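Local coordinates for adenosylmethionine-8-amino-7-oxononanoate aminotransferase (Methanocaldococcus jannaschii, PDB 6ZHK), which probably transfers the alpha-amino group of S-adenosyl-L-methionine to 8-amino-7-oxononanoate in biotin biosynthesis, with pyridoxal 5'-phosphate as cofactor, at residues 80-85 with 342-347; 85-90 with 337-342; 417-422 with 459-464. All coordinates share one frame; numbering follows the deposited sequence. Where two conformers were deposited one is given.

Contact 1: 80-85 with 342-347; sequences NQADKI and NQLLCS
Gln81 holds CG anti to its backbone N (chi1 -177°), while Gln343 holds CG anti to its carbonyl carbon (chi1 -71°). Both chains then bend at chi2. The two glutamines cross, with Gln81 CG 3.6 Å from Gln343 CB and the amide planes 31° apart. The NE2 of Gln81 turns back on its own segment. Gln81 NE2 donates to Ile85 O at 2.9 Å in a nearly straight bond, on a lone pair and in the plane of both groups. With Lys84 N and Ile85 N both on Gln81 O, this bond helps hold the chain round the turn at 81-85. The contact thus sets the end of helix 72-82 against the first turn of helix 343-358, inside a class-III aminotransferase chain and next to the second subunit. Leu344 reaches across with one branch: Leu344 CD2 lies 3.8 Å from Ala82 CB and also touches Gln81 CG. Ser347 CB packs on Gln81 CB at 3.7 Å. Ser347 OG donates to Leu344 O. At the other end, Ile85 CG2 sits 3.6 Å from Gln343 NE2, while Gln343 OE1 accepts from Ser88 N. Pro97 of helix 96-108 touches both Gln81 and Gln343.

Contact 2: 85-90 with 337-342; sequences ICHSTL and HTYTGN
This is a buried loop-to-loop contact at the dimer interface, where His87 and Leu90 of the loop after helix 72-82 meet the turns that lead into helix 343-358. The beta carbon of His87 points toward the other loop, with CG anti to the backbone N (chi1 -178°), and the ring lies among Thr338, Tyr339 and Asn342. Tyr339 approaches with its edge, and its CD1 stands over the centre of the imidazole. The ring centroids of His87 and Tyr339 are 4.8 Å apart and the planes meet at 58°, an edge-to-face pair. The Asn342 amide is turned only 12° from the His87 plane, and Asn342 CA lies at the imidazole edge. Asn342 ND2 lies 3.3 Å from His87 ND1. Its hydrogen bond goes to Tyr307 O of the second subunit.

One water joins the two loops. It accepts from Leu90 N at 2.9 Å. It donates to Thr338 O and to Thr340 O, the latter at 2.7 Å. Leu90 CD2 packs 3.9 Å from Gly341 CA. A beta carbon on Gly341 would clash with that methyl, and the positive phi also suits glycine.

Two beta turns shape residues 337-342. In the type I turn from His337 to Thr340, Thr340 N and OG1 both donate to His337 O, Thr340 OG1 at 2.6 Å. A type II turn runs from Tyr339 to Asn342. Thr338 OG1 is hydrogen-bonded to Lys301 NZ of the second subunit, and Tyr339 OH to Lys301 O of that subunit. Lys301 is the predicted cofactor lysine, although it is unmodified here. The arrangement is consistent with class-III aminotransferases, where a threonine of this loop reaches the active site of the partner subunit.

Contact 3: 417-422 with 459-464; sequences YRVAEK and EAIKEA
Lys422 lies against the last turn of helix 447-463 and carries much of the contact with its aliphatic chain. Lys422 CB packs 3.8 Å from Ala460 CB. The chain bends at chi2 (-60°), which places CD beside Glu463. Lys422 CD then lies 3.8 Å from Glu463 OE1, and Lys422 CE comes 3.6 Å from Glu463 O. The charged ends do not touch, since Lys422 NZ is 5.1 Å from Glu463 OE1. An attraction between them is probably weak at that range. An alanine in place of Lys422 would keep the CB contact with Ala460, but would probably leave Glu463 CB and its carbonyl O without the cover of CG, CD and CE, and Glu463 OE1 without CD beside it.

Val419 fills the other half of the contact with both methyls. Val419 CG1 meets Ile461 CG1 at 3.9 Å and also touches Ala460 CB. Val419 CG2 is 3.9 Å from Ala464 CB, which sits just where the helix ends. The small side chain of Ala460 is consistent with the close approach of the axes of the short segments, 8.4 Å. The angle between their N-to-C directions is 119°. Helix 415-425 and helix 447-463 belong to the C-terminal part of a fold-type I PLP enzyme, where helices pack on a small sheet, as in class-III aminotransferases. Strand 436-439 lies next to them, and its Ile437 touches both Val419 and Ile461.

Further out, the ends of the polar side chains have partners of their own. Glu463 OE2 forms a salt bridge with Lys426, and Glu459 bridges to the same lysine. Arg418 meets Ala464 CB through its own CB, while its guanidinium leads away. There NE donates to Tyr413 O and the group makes a cation-pi contact with the Tyr413 ring.

In the fold
Contacts 1 and 2 are neighbours, with centres about 10 Å apart. They share Ile85 and Asn342 and touch each other. Both are buried and both touch the second subunit. Contact 1 joins helix ends through aliphatic and amide groups. Contact 2 joins loops through rings, a water and backbone carbonyls, and reaches toward the partner's Lys301. Contact 3 stands apart, its centre about 42 Å from that of contact 1 and 44 Å from that of contact 2. It is a partly buried helix pair, with apolar methyls inside and charged side chains at its exposed edge.

Contact 1: 80-85 with 342-347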
ATOM      1  N   ASN A  80      -1.421 -20.066 -12.674  1.00 17.78           N
ATOM      2  CA  ASN A  80      -2.773 -20.445 -13.088  1.00 19.63           C
ATOM      3  C   ASN A  80      -3.758 -19.274 -13.045  1.00 19.83           C
ATOM      4  O   ASN A  80      -4.631 -19.176 -13.922  1.00 20.91           O
ATOM      5  CB  ASN A  80      -3.334 -21.622 -12.281  1.00 21.89           C
ATOM      6  CG  ASN A  80      -2.594 -22.918 -12.599  1.00 25.81           C
ATOM      7  OD1 ASN A  80      -1.966 -23.032 -13.656  1.00 29.09           O
ATOM      8  ND2 ASN A  80      -2.596 -23.877 -11.688  1.00 25.21           N
ATOM      9  N   GLN A  81      -3.691 -18.419 -12.006  1.00 16.34           N
ATOM     10  CA  GLN A  81      -4.583 -17.260 -11.980  1.00 15.06           C
ATOM     11  C   GLN A  81      -4.234 -16.275 -13.115  1.00 13.77           C
ATOM     12  O   GLN A  81      -5.116 -15.692 -13.695  1.00 17.71           O
ATOM     13  CB  GLN A  81      -4.528 -16.521 -10.640  1.00 16.55           C
ATOM     14  CG  GLN A  81      -5.521 -15.346 -10.602  1.00 15.05           C
ATOM     15  CD  GLN A  81      -6.939 -15.854 -10.798  1.00 16.90           C
ATOM     16  OE1 GLN A  81      -7.376 -16.873 -10.253  1.00 17.93           O
ATOM     17  NE2 GLN A  81      -7.685 -15.183 -11.633  1.00 18.65           N
ATOM     18  N   ALA A  82      -2.951 -16.121 -13.420  1.00 17.38           N
ATOM     19  CA  ALA A  82      -2.571 -15.136 -14.431  1.00 19.87           C
ATOM     20  C   ALA A  82      -3.091 -15.535 -15.816  1.00 20.65           C
ATOM     21  O   ALA A  82      -3.306 -14.655 -16.641  1.00 20.98           O
ATOM     22  CB  ALA A  82      -1.078 -14.894 -14.392  1.00 19.65           C
ATOM     23  N   ASP A  83      -3.299 -16.846 -16.060  1.00 20.33           N
ATOM     24  CA  ASP A  83      -3.924 -17.339 -17.296  1.00 22.52           C
ATOM     25  C   ASP A  83      -5.434 -17.094 -17.346  1.00 21.29           C
ATOM     26  O   ASP A  83      -6.024 -17.217 -18.408  1.00 23.86           O
ATOM     27  CB  ASP A  83      -3.763 -18.851 -17.454  1.00 23.37           C
ATOM     28  CG  ASP A  83      -2.332 -19.255 -17.714  1.00 26.45           C
ATOM     29  OD1 ASP A  83      -1.624 -18.470 -18.380  1.00 26.97           O
ATOM     30  OD2 ASP A  83      -1.965 -20.393 -17.302  1.00 30.37           O
ATOM     31  N   LYS A  84      -6.081 -16.732 -16.231  1.00 21.07           N
ATOM     32  CA  LYS A  84      -7.502 -16.406 -16.216  1.00 20.52           C
ATOM     33  C   LYS A  84      -7.673 -14.886 -16.293  1.00 19.87           C
ATOM     34  O   LYS A  84      -8.290 -14.378 -17.218  1.00 18.96           O
ATOM     35  CB  LYS A  84      -8.141 -16.971 -14.947  1.00 21.60           C
ATOM     36  CG  LYS A  84      -8.376 -18.486 -15.027  1.00 24.76           C
ATOM     37  CD  LYS A  84      -8.794 -19.089 -13.712  1.00 27.16           C
ATOM     38  CE  LYS A  84     -10.097 -19.833 -13.847  1.00 34.95           C
ATOM     39  NZ  LYS A  84     -10.419 -20.554 -12.596  1.00 39.51           N
ATOM     40  N   ILE A  85      -7.198 -14.184 -15.253  1.00 17.15           N
ATOM     41  CA  ILE A  85      -7.170 -12.728 -15.197  1.00 16.21           C
ATOM     42  C   ILE A  85      -6.339 -12.293 -13.985  1.00 17.46           C
ATOM     43  O   ILE A  85      -6.497 -12.845 -12.894  1.00 15.45           O
ATOM     44  CB  ILE A  85      -8.596 -12.143 -15.142  1.00 15.83           C
ATOM     45  CG1 ILE A  85      -8.563 -10.611 -15.168  1.00 13.95           C
ATOM     46  CG2 ILE A  85      -9.372 -12.715 -13.948  1.00 12.83           C
ATOM     47  CD1 ILE A  85     -10.008  -9.996 -15.203  1.00 15.65           C
ATOM     48  N   ASN A 342      -6.940  -7.826  -5.564  1.00 14.13           N
ATOM     49  CA  ASN A 342      -6.353  -8.255  -6.836  1.00 15.30           C
ATOM     50  C   ASN A 342      -6.256  -9.804  -6.916  1.00 14.61           C
ATOM     51  O   ASN A 342      -5.873 -10.463  -5.947  1.00 18.69           O
ATOM     52  CB  ASN A 342      -4.942  -7.634  -6.925  1.00 12.91           C
ATOM     53  CG  ASN A 342      -4.097  -8.263  -8.001  1.00 12.68           C
ATOM     54  OD1 ASN A 342      -3.509  -9.305  -7.825  1.00 14.44           O
ATOM     55  ND2 ASN A 342      -3.897  -7.521  -9.075  1.00 15.41           N
ATOM     56  N   GLN A 343      -6.603 -10.413  -8.053  1.00 15.40           N
ATOM     57  CA  GLN A 343      -6.682 -11.877  -8.171  1.00 14.84           C
ATOM     58  C   GLN A 343      -5.338 -12.584  -7.961  1.00 15.48           C
ATOM     59  O   GLN A 343      -5.306 -13.619  -7.307  1.00 13.55           O
ATOM     60  CB  GLN A 343      -7.286 -12.354  -9.509  1.00 13.98           C
ATOM     61  CG  GLN A 343      -8.784 -12.066  -9.612  1.00 14.75           C
ATOM     62  CD  GLN A 343      -9.123 -10.721 -10.222  1.00 14.82           C
ATOM     63  OE1 GLN A 343      -8.588  -9.656  -9.867  1.00 13.74           O
ATOM     64  NE2 GLN A 343     -10.170 -10.743 -11.006  1.00 15.37           N
ATOM     65  N   LEU A 344      -4.246 -12.057  -8.537  1.00 13.31           N
ATOM     66  CA  LEU A 344      -2.935 -12.663  -8.261  1.00 12.62           C
ATOM     67  C   LEU A 344      -2.598 -12.666  -6.764  1.00 11.89           C
ATOM     68  O   LEU A 344      -2.160 -13.696  -6.220  1.00 13.00           O
ATOM     69  CB  LEU A 344      -1.857 -11.960  -9.073  1.00 13.33           C
ATOM     70  CG  LEU A 344      -2.071 -12.015 -10.589  1.00 13.55           C
ATOM     71  CD1 LEU A 344      -0.870 -11.375 -11.273  1.00 13.50           C
ATOM     72  CD2 LEU A 344      -2.344 -13.500 -11.131  1.00 12.43           C
ATOM     73  N   LEU A 345      -2.849 -11.532  -6.052  1.00 12.71           N
ATOM     74  CA  LEU A 345      -2.534 -11.474  -4.631  1.00 12.06           C
ATOM     75  C   LEU A 345      -3.353 -12.550  -3.942  1.00 12.29           C
ATOM     76  O   LEU A 345      -2.835 -13.254  -3.083  1.00 14.21           O
ATOM     77  CB  LEU A 345      -2.881 -10.108  -3.982  1.00 11.69           C
ATOM     78  CG  LEU A 345      -2.392  -8.881  -4.758  1.00 12.04           C
ATOM     79  CD1 LEU A 345      -2.634  -7.583  -3.995  1.00 10.74           C
ATOM     80  CD2 LEU A 345      -0.896  -8.971  -5.019  1.00 11.08           C
ATOM     81  N   CYS A 346      -4.641 -12.671  -4.318  1.00 12.60           N
ATOM     82  CA  CYS A 346      -5.499 -13.538  -3.524  1.00 12.75           C
ATOM     83  C   CYS A 346      -5.200 -15.006  -3.857  1.00 15.15           C
ATOM     84  O   CYS A 346      -5.323 -15.909  -2.999  1.00 15.88           O
ATOM     85  CB  CYS A 346      -6.957 -13.256  -3.893  1.00 12.27           C
ATOM     86  SG  CYS A 346      -7.570 -11.686  -3.225  1.00 16.34           S
ATOM     87  N   SER A 347      -4.778 -15.246  -5.085  1.00 16.35           N
ATOM     88  CA  SER A 347      -4.417 -16.623  -5.463  1.00 16.85           C
ATOM     89  C   SER A 347      -3.236 -17.119  -4.611  1.00 17.00           C
ATOM     90  O   SER A 347      -3.286 -18.279  -4.169  1.00 16.75           O
ATOM     91  CB  SER A 347      -4.123 -16.707  -6.937  1.00 16.80           C
ATOM     92  OG  SER A 347      -2.858 -16.101  -7.216  1.00 19.47           O
TER

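Contact 2: 85-90 with 337-342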
ATOM      1  N   ILE A  85      -7.198 -14.184 -15.253  1.00 17.15           N
ATOM      2  CA  ILE A  85      -7.170 -12.728 -15.197  1.00 16.21           C
ATOM      3  C   ILE A  85      -6.339 -12.293 -13.985  1.00 17.46           C
ATOM      4  O   ILE A  85      -6.497 -12.845 -12.894  1.00 15.45           O
ATOM      5  CB  ILE A  85      -8.596 -12.143 -15.142  1.00 15.83           C
ATOM      6  CG1 ILE A  85      -8.563 -10.611 -15.168  1.00 13.95           C
ATOM      7  CG2 ILE A  85      -9.372 -12.715 -13.948  1.00 12.83           C
ATOM      8  CD1 ILE A  85     -10.008  -9.996 -15.203  1.00 15.65           C
ATOM      9  N   CYS A  86      -5.517 -11.255 -14.190  1.00 17.88           N
ATOM     10  CA  CYS A  86      -4.630 -10.784 -13.134  1.00 16.64           C
ATOM     11  C   CYS A  86      -5.379  -9.823 -12.211  1.00 16.53           C
ATOM     12  O   CYS A  86      -5.172  -9.832 -11.016  1.00 14.23           O
ATOM     13  CB  CYS A  86      -3.414 -10.114 -13.739  1.00 17.39           C
ATOM     14  SG  CYS A  86      -2.356 -11.306 -14.612  1.00 19.03           S
ATOM     15  N   HIS A  87      -6.216  -8.962 -12.785  1.00 16.39           N
ATOM     16  CA  HIS A  87      -6.865  -7.987 -11.933  1.00 16.27           C
ATOM     17  C   HIS A  87      -8.183  -7.492 -12.539  1.00 16.86           C
ATOM     18  O   HIS A  87      -8.220  -6.892 -13.608  1.00 14.89           O
ATOM     19  CB  HIS A  87      -5.975  -6.772 -11.680  1.00 13.57           C
ATOM     20  CG  HIS A  87      -6.676  -5.829 -10.761  1.00 12.14           C
ATOM     21  ND1 HIS A  87      -6.866  -6.095  -9.389  1.00 12.13           N
ATOM     22  CD2 HIS A  87      -7.275  -4.659 -11.023  1.00 13.91           C
ATOM     23  CE1 HIS A  87      -7.576  -5.100  -8.845  1.00 12.41           C
ATOM     24  NE2 HIS A  87      -7.862  -4.219  -9.852  1.00 14.02           N
ATOM     25  N   SER A  88      -9.231  -7.595 -11.750  1.00 13.33           N
ATOM     26  CA  SER A  88     -10.397  -6.736 -11.947  1.00 13.81           C
ATOM     27  C   SER A  88     -10.854  -6.211 -10.583  1.00 13.25           C
ATOM     28  O   SER A  88     -10.569  -6.854  -9.577  1.00 14.45           O
ATOM     29  CB  SER A  88     -11.509  -7.479 -12.690  1.00 12.00           C
ATOM     30  OG  SER A  88     -11.984  -8.526 -11.836  1.00 16.30           O
ATOM     31  N   THR A  89     -11.710  -5.171 -10.592  1.00 13.15           N
ATOM     32  CA  THR A  89     -11.986  -4.367  -9.412  1.00 14.32           C
ATOM     33  C   THR A  89     -12.892  -5.083  -8.405  1.00 14.61           C
ATOM     34  O   THR A  89     -13.842  -5.842  -8.776  1.00 13.31           O
ATOM     35  CB  THR A  89     -12.542  -3.000  -9.854  1.00 15.75           C
ATOM     36  OG1 THR A  89     -12.423  -2.128  -8.748  1.00 15.80           O
ATOM     37  CG2 THR A  89     -14.009  -3.026 -10.241  1.00 15.59           C
ATOM     38  N   LEU A  90     -12.736  -4.667  -7.149  1.00 14.08           N
ATOM     39  CA  LEU A  90     -13.749  -4.895  -6.112  1.00 14.08           C
ATOM     40  C   LEU A  90     -14.578  -3.630  -5.821  1.00 14.63           C
ATOM     41  O   LEU A  90     -15.413  -3.650  -4.927  1.00 13.75           O
ATOM     42  CB  LEU A  90     -13.062  -5.396  -4.834  1.00 14.82           C
ATOM     43  CG  LEU A  90     -13.077  -6.918  -4.655  1.00 15.82           C
ATOM     44  CD1 LEU A  90     -12.302  -7.630  -5.702  1.00 13.82           C
ATOM     45  CD2 LEU A  90     -12.546  -7.321  -3.275  1.00 16.49           C
ATOM     46  N   HIS A 337      -8.103   1.308  -2.482  1.00 20.59           N
ATOM     47  CA  HIS A 337      -7.340   1.710  -3.650  1.00 23.49           C
ATOM     48  C   HIS A 337      -7.557   0.714  -4.781  1.00 22.00           C
ATOM     49  O   HIS A 337      -8.176  -0.327  -4.550  1.00 17.88           O
ATOM     50  CB  HIS A 337      -5.869   2.000  -3.323  1.00 22.73           C
ATOM     51  CG  HIS A 337      -5.223   3.119  -4.098  0.50 26.05           C
ATOM     52  ND1 HIS A 337      -5.851   3.784  -5.130  0.50 26.67           N
ATOM     53  CD2 HIS A 337      -3.993   3.664  -3.998  0.50 21.33           C
ATOM     54  CE1 HIS A 337      -5.048   4.698  -5.625  0.50 30.92           C
ATOM     55  NE2 HIS A 337      -3.905   4.628  -4.956  0.50 31.83           N
ATOM     56  N   THR A 338      -7.010   1.099  -5.953  1.00 17.90           N
ATOM     57  CA  THR A 338      -7.150   0.426  -7.221  1.00 18.84           C
ATOM     58  C   THR A 338      -7.109  -1.094  -7.041  1.00 15.99           C
ATOM     59  O   THR A 338      -7.949  -1.794  -7.597  1.00 16.07           O
ATOM     60  CB  THR A 338      -5.982   0.832  -8.131  1.00 18.65           C
ATOM     61  OG1 THR A 338      -6.024   2.260  -8.105  1.00 21.12           O
ATOM     62  CG2 THR A 338      -6.153   0.322  -9.542  1.00 18.00           C
ATOM     63  N   TYR A 339      -6.078  -1.605  -6.369  1.00 13.54           N
ATOM     64  CA  TYR A 339      -5.770  -3.030  -6.568  1.00 12.61           C
ATOM     65  C   TYR A 339      -6.397  -3.816  -5.419  1.00 14.22           C
ATOM     66  O   TYR A 339      -6.089  -5.010  -5.264  1.00 13.47           O
ATOM     67  CB  TYR A 339      -4.242  -3.213  -6.674  1.00 14.25           C
ATOM     68  CG  TYR A 339      -3.719  -2.850  -8.056  1.00 13.62           C
ATOM     69  CD1 TYR A 339      -3.965  -3.702  -9.143  1.00 14.91           C
ATOM     70  CD2 TYR A 339      -3.045  -1.650  -8.281  1.00 12.50           C
ATOM     71  CE1 TYR A 339      -3.577  -3.337 -10.440  1.00 14.01           C
ATOM     72  CE2 TYR A 339      -2.578  -1.329  -9.540  1.00 11.40           C
ATOM     73  CZ  TYR A 339      -2.837  -2.185 -10.604  1.00 13.35           C
ATOM     74  OH  TYR A 339      -2.373  -1.874 -11.847  1.00 14.31           O
ATOM     75  N   THR A 340      -7.389  -3.213  -4.741  1.00 13.24           N
ATOM     76  CA  THR A 340      -8.037  -3.953  -3.616  1.00 12.50           C
ATOM     77  C   THR A 340      -8.561  -5.314  -4.134  1.00 13.64           C
ATOM     78  O   THR A 340      -9.302  -5.392  -5.130  1.00 15.32           O
ATOM     79  CB  THR A 340      -9.271  -3.143  -3.132  1.00 14.84           C
ATOM     80  OG1 THR A 340      -8.771  -1.896  -2.603  1.00 14.71           O
ATOM     81  CG2 THR A 340     -10.035  -3.840  -2.008  1.00 18.11           C
ATOM     82  N   GLY A 341      -8.278  -6.391  -3.423  1.00 12.96           N
ATOM     83  CA  GLY A 341      -8.708  -7.739  -3.817  1.00 14.14           C
ATOM     84  C   GLY A 341      -8.118  -8.290  -5.126  1.00 14.84           C
ATOM     85  O   GLY A 341      -8.704  -9.191  -5.759  1.00 15.13           O
ATOM     86  N   ASN A 342      -6.940  -7.826  -5.564  1.00 14.13           N
ATOM     87  CA  ASN A 342      -6.353  -8.255  -6.836  1.00 15.30           C
ATOM     88  C   ASN A 342      -6.256  -9.804  -6.916  1.00 14.61           C
ATOM     89  O   ASN A 342      -5.873 -10.463  -5.947  1.00 18.69           O
ATOM     90  CB  ASN A 342      -4.942  -7.634  -6.925  1.00 12.91           C
ATOM     91  CG  ASN A 342      -4.097  -8.263  -8.001  1.00 12.68           C
ATOM     92  OD1 ASN A 342      -3.509  -9.305  -7.825  1.00 14.44           O
ATOM     93  ND2 ASN A 342      -3.897  -7.521  -9.075  1.00 15.41           N
TER
HETATM   94  O   HOH W   1     -10.245  -3.352  -6.657  1.00 14.61           O

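Contact 3: 417-422 with 459-464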
ATOM      1  N   TYR A 417      24.817  -5.063  12.852  1.00 18.74           N
ATOM      2  CA  TYR A 417      25.380  -5.230  11.502  1.00 19.34           C
ATOM      3  C   TYR A 417      26.789  -5.855  11.543  1.00 19.43           C
ATOM      4  O   TYR A 417      27.181  -6.613  10.650  1.00 18.53           O
ATOM      5  CB  TYR A 417      25.397  -3.891  10.759  1.00 22.55           C
ATOM      6  CG  TYR A 417      24.045  -3.472  10.213  1.00 22.51           C
ATOM      7  CD1 TYR A 417      23.416  -4.209   9.209  1.00 21.66           C
ATOM      8  CD2 TYR A 417      23.445  -2.294  10.642  1.00 27.25           C
ATOM      9  CE1 TYR A 417      22.185  -3.826   8.675  1.00 24.13           C
ATOM     10  CE2 TYR A 417      22.187  -1.938  10.174  1.00 27.32           C
ATOM     11  CZ  TYR A 417      21.574  -2.688   9.180  1.00 24.48           C
ATOM     12  OH  TYR A 417      20.372  -2.248   8.731  1.00 28.51           O
ATOM     13  N   ARG A 418      27.535  -5.597  12.613  1.00 19.24           N
ATOM     14  CA  ARG A 418      28.828  -6.289  12.727  1.00 21.35           C
ATOM     15  C   ARG A 418      28.638  -7.807  12.793  1.00 21.80           C
ATOM     16  O   ARG A 418      29.353  -8.614  12.164  1.00 21.14           O
ATOM     17  CB  ARG A 418      29.581  -5.717  13.932  1.00 23.42           C
ATOM     18  CG  ARG A 418      30.242  -4.386  13.613  1.00 22.46           C
ATOM     19  CD  ARG A 418      30.797  -3.795  14.896  1.00 25.06           C
ATOM     20  NE  ARG A 418      30.993  -2.380  14.660  1.00 28.53           N
ATOM     21  CZ  ARG A 418      32.158  -1.754  14.681  1.00 37.65           C
ATOM     22  NH1 ARG A 418      33.266  -2.421  14.950  1.00 41.46           N
ATOM     23  NH2 ARG A 418      32.210  -0.456  14.451  1.00 40.69           N
ATOM     24  N   VAL A 419      27.639  -8.219  13.576  1.00 20.51           N
ATOM     25  CA  VAL A 419      27.282  -9.614  13.660  1.00 18.32           C
ATOM     26  C   VAL A 419      26.752 -10.112  12.308  1.00 19.85           C
ATOM     27  O   VAL A 419      27.113 -11.203  11.854  1.00 19.12           O
ATOM     28  CB  VAL A 419      26.368  -9.901  14.867  1.00 18.77           C
ATOM     29  CG1 VAL A 419      25.959 -11.370  14.885  1.00 19.23           C
ATOM     30  CG2 VAL A 419      27.102  -9.588  16.174  1.00 18.31           C
ATOM     31  N   ALA A 420      25.869  -9.327  11.655  1.00 19.93           N
ATOM     32  CA  ALA A 420      25.331  -9.715  10.343  1.00 18.44           C
ATOM     33  C   ALA A 420      26.461  -9.997   9.337  1.00 18.74           C
ATOM     34  O   ALA A 420      26.347 -10.912   8.521  1.00 19.67           O
ATOM     35  CB  ALA A 420      24.425  -8.597   9.833  1.00 20.44           C
ATOM     36  N   GLU A 421      27.547  -9.201   9.381  1.00 21.49           N
ATOM     37  CA  GLU A 421      28.662  -9.376   8.428  1.00 22.80           C
ATOM     38  C   GLU A 421      29.294 -10.764   8.557  1.00 21.86           C
ATOM     39  O   GLU A 421      29.546 -11.453   7.554  1.00 18.92           O
ATOM     40  CB  GLU A 421      29.701  -8.271   8.590  1.00 24.74           C
ATOM     41  CG  GLU A 421      29.442  -7.041   7.735  1.00 35.92           C
ATOM     42  CD  GLU A 421      30.678  -6.149   7.721  1.00 42.87           C
ATOM     43  OE1 GLU A 421      30.901  -5.442   6.707  1.00 51.31           O
ATOM     44  OE2 GLU A 421      31.451  -6.206   8.717  1.00 43.01           O
ATOM     45  N   LYS A 422      29.529 -11.192   9.808  1.00 21.42           N
ATOM     46  CA  LYS A 422      30.084 -12.511  10.087  1.00 18.85           C
ATOM     47  C   LYS A 422      29.107 -13.611   9.710  1.00 20.29           C
ATOM     48  O   LYS A 422      29.500 -14.666   9.245  1.00 19.81           O
ATOM     49  CB  LYS A 422      30.508 -12.673  11.555  1.00 20.15           C
ATOM     50  CG  LYS A 422      31.517 -11.660  12.089  1.00 21.58           C
ATOM     51  CD  LYS A 422      32.866 -11.684  11.300  1.00 24.59           C
ATOM     52  CE  LYS A 422      33.807 -10.590  11.783  1.00 26.84           C
ATOM     53  NZ  LYS A 422      35.120 -10.660  11.108  1.00 23.53           N
ATOM     54  N   GLU A 459      29.279 -18.373  17.072  1.00 23.81           N
ATOM     55  CA  GLU A 459      30.592 -18.041  16.540  1.00 24.49           C
ATOM     56  C   GLU A 459      30.612 -16.611  15.994  1.00 27.94           C
ATOM     57  O   GLU A 459      31.614 -15.908  16.122  1.00 23.91           O
ATOM     58  CB  GLU A 459      30.892 -18.910  15.317  1.00 26.85           C
ATOM     59  CG  GLU A 459      31.083 -20.386  15.596  1.00 31.38           C
ATOM     60  CD  GLU A 459      31.212 -21.195  14.313  1.00 37.54           C
ATOM     61  OE1 GLU A 459      31.235 -20.593  13.197  1.00 39.59           O
ATOM     62  OE2 GLU A 459      31.359 -22.424  14.427  1.00 36.04           O
ATOM     63  N   ALA A 460      29.525 -16.162  15.341  1.00 22.11           N
ATOM     64  CA  ALA A 460      29.531 -14.843  14.725  1.00 19.73           C
ATOM     65  C   ALA A 460      29.654 -13.761  15.797  1.00 22.69           C
ATOM     66  O   ALA A 460      30.322 -12.741  15.579  1.00 23.08           O
ATOM     67  CB  ALA A 460      28.266 -14.682  13.881  1.00 19.25           C
ATOM     68  N   ILE A 461      28.976 -14.002  16.936  1.00 20.66           N
ATOM     69  CA  ILE A 461      28.959 -13.028  18.007  1.00 24.11           C
ATOM     70  C   ILE A 461      30.364 -12.983  18.602  1.00 27.02           C
ATOM     71  O   ILE A 461      30.841 -11.897  18.872  1.00 24.81           O
ATOM     72  CB  ILE A 461      27.855 -13.358  19.017  1.00 25.39           C
ATOM     73  CG1 ILE A 461      26.468 -13.108  18.386  1.00 22.58           C
ATOM     74  CG2 ILE A 461      28.049 -12.555  20.292  1.00 23.21           C
ATOM     75  CD1 ILE A 461      25.340 -13.569  19.321  1.00 24.96           C
ATOM     76  N   LYS A 462      31.029 -14.149  18.682  1.00 27.31           N
ATOM     77  CA  LYS A 462      32.401 -14.228  19.188  1.00 30.21           C
ATOM     78  C   LYS A 462      33.406 -13.568  18.258  1.00 31.64           C
ATOM     79  O   LYS A 462      34.381 -13.016  18.737  1.00 30.48           O
ATOM     80  CB  LYS A 462      32.791 -15.662  19.509  1.00 28.12           C
ATOM     81  CG  LYS A 462      32.112 -16.138  20.775  1.00 31.18           C
ATOM     82  CD  LYS A 462      32.364 -17.582  21.124  1.00 33.31           C
ATOM     83  CE  LYS A 462      33.766 -17.802  21.634  1.00 36.02           C
ATOM     84  NZ  LYS A 462      33.860 -19.152  22.251  1.00 38.14           N
ATOM     85  N   GLU A 463      33.165 -13.649  16.947  1.00 30.83           N
ATOM     86  CA  GLU A 463      34.102 -13.141  15.961  1.00 28.83           C
ATOM     87  C   GLU A 463      33.938 -11.651  15.735  1.00 30.23           C
ATOM     88  O   GLU A 463      34.860 -10.994  15.233  1.00 28.21           O
ATOM     89  CB  GLU A 463      33.841 -13.810  14.611  1.00 28.90           C
ATOM     90  CG  GLU A 463      34.194 -15.284  14.580  1.00 29.20           C
ATOM     91  CD  GLU A 463      33.723 -16.001  13.322  1.00 30.52           C
ATOM     92  OE1 GLU A 463      33.302 -15.302  12.369  1.00 38.17           O
ATOM     93  OE2 GLU A 463      33.804 -17.252  13.265  1.00 29.41           O
ATOM     94  N   ALA A 464      32.736 -11.139  15.993  1.00 28.58           N
ATOM     95  CA  ALA A 464      32.463  -9.730  15.724  1.00 31.02           C
ATOM     96  C   ALA A 464      33.287  -8.864  16.672  1.00 31.87           C
ATOM     97  O   ALA A 464      33.657  -9.291  17.763  1.00 35.24           O
ATOM     98  CB  ALA A 464      30.973  -9.448  15.866  1.00 24.59           C
TER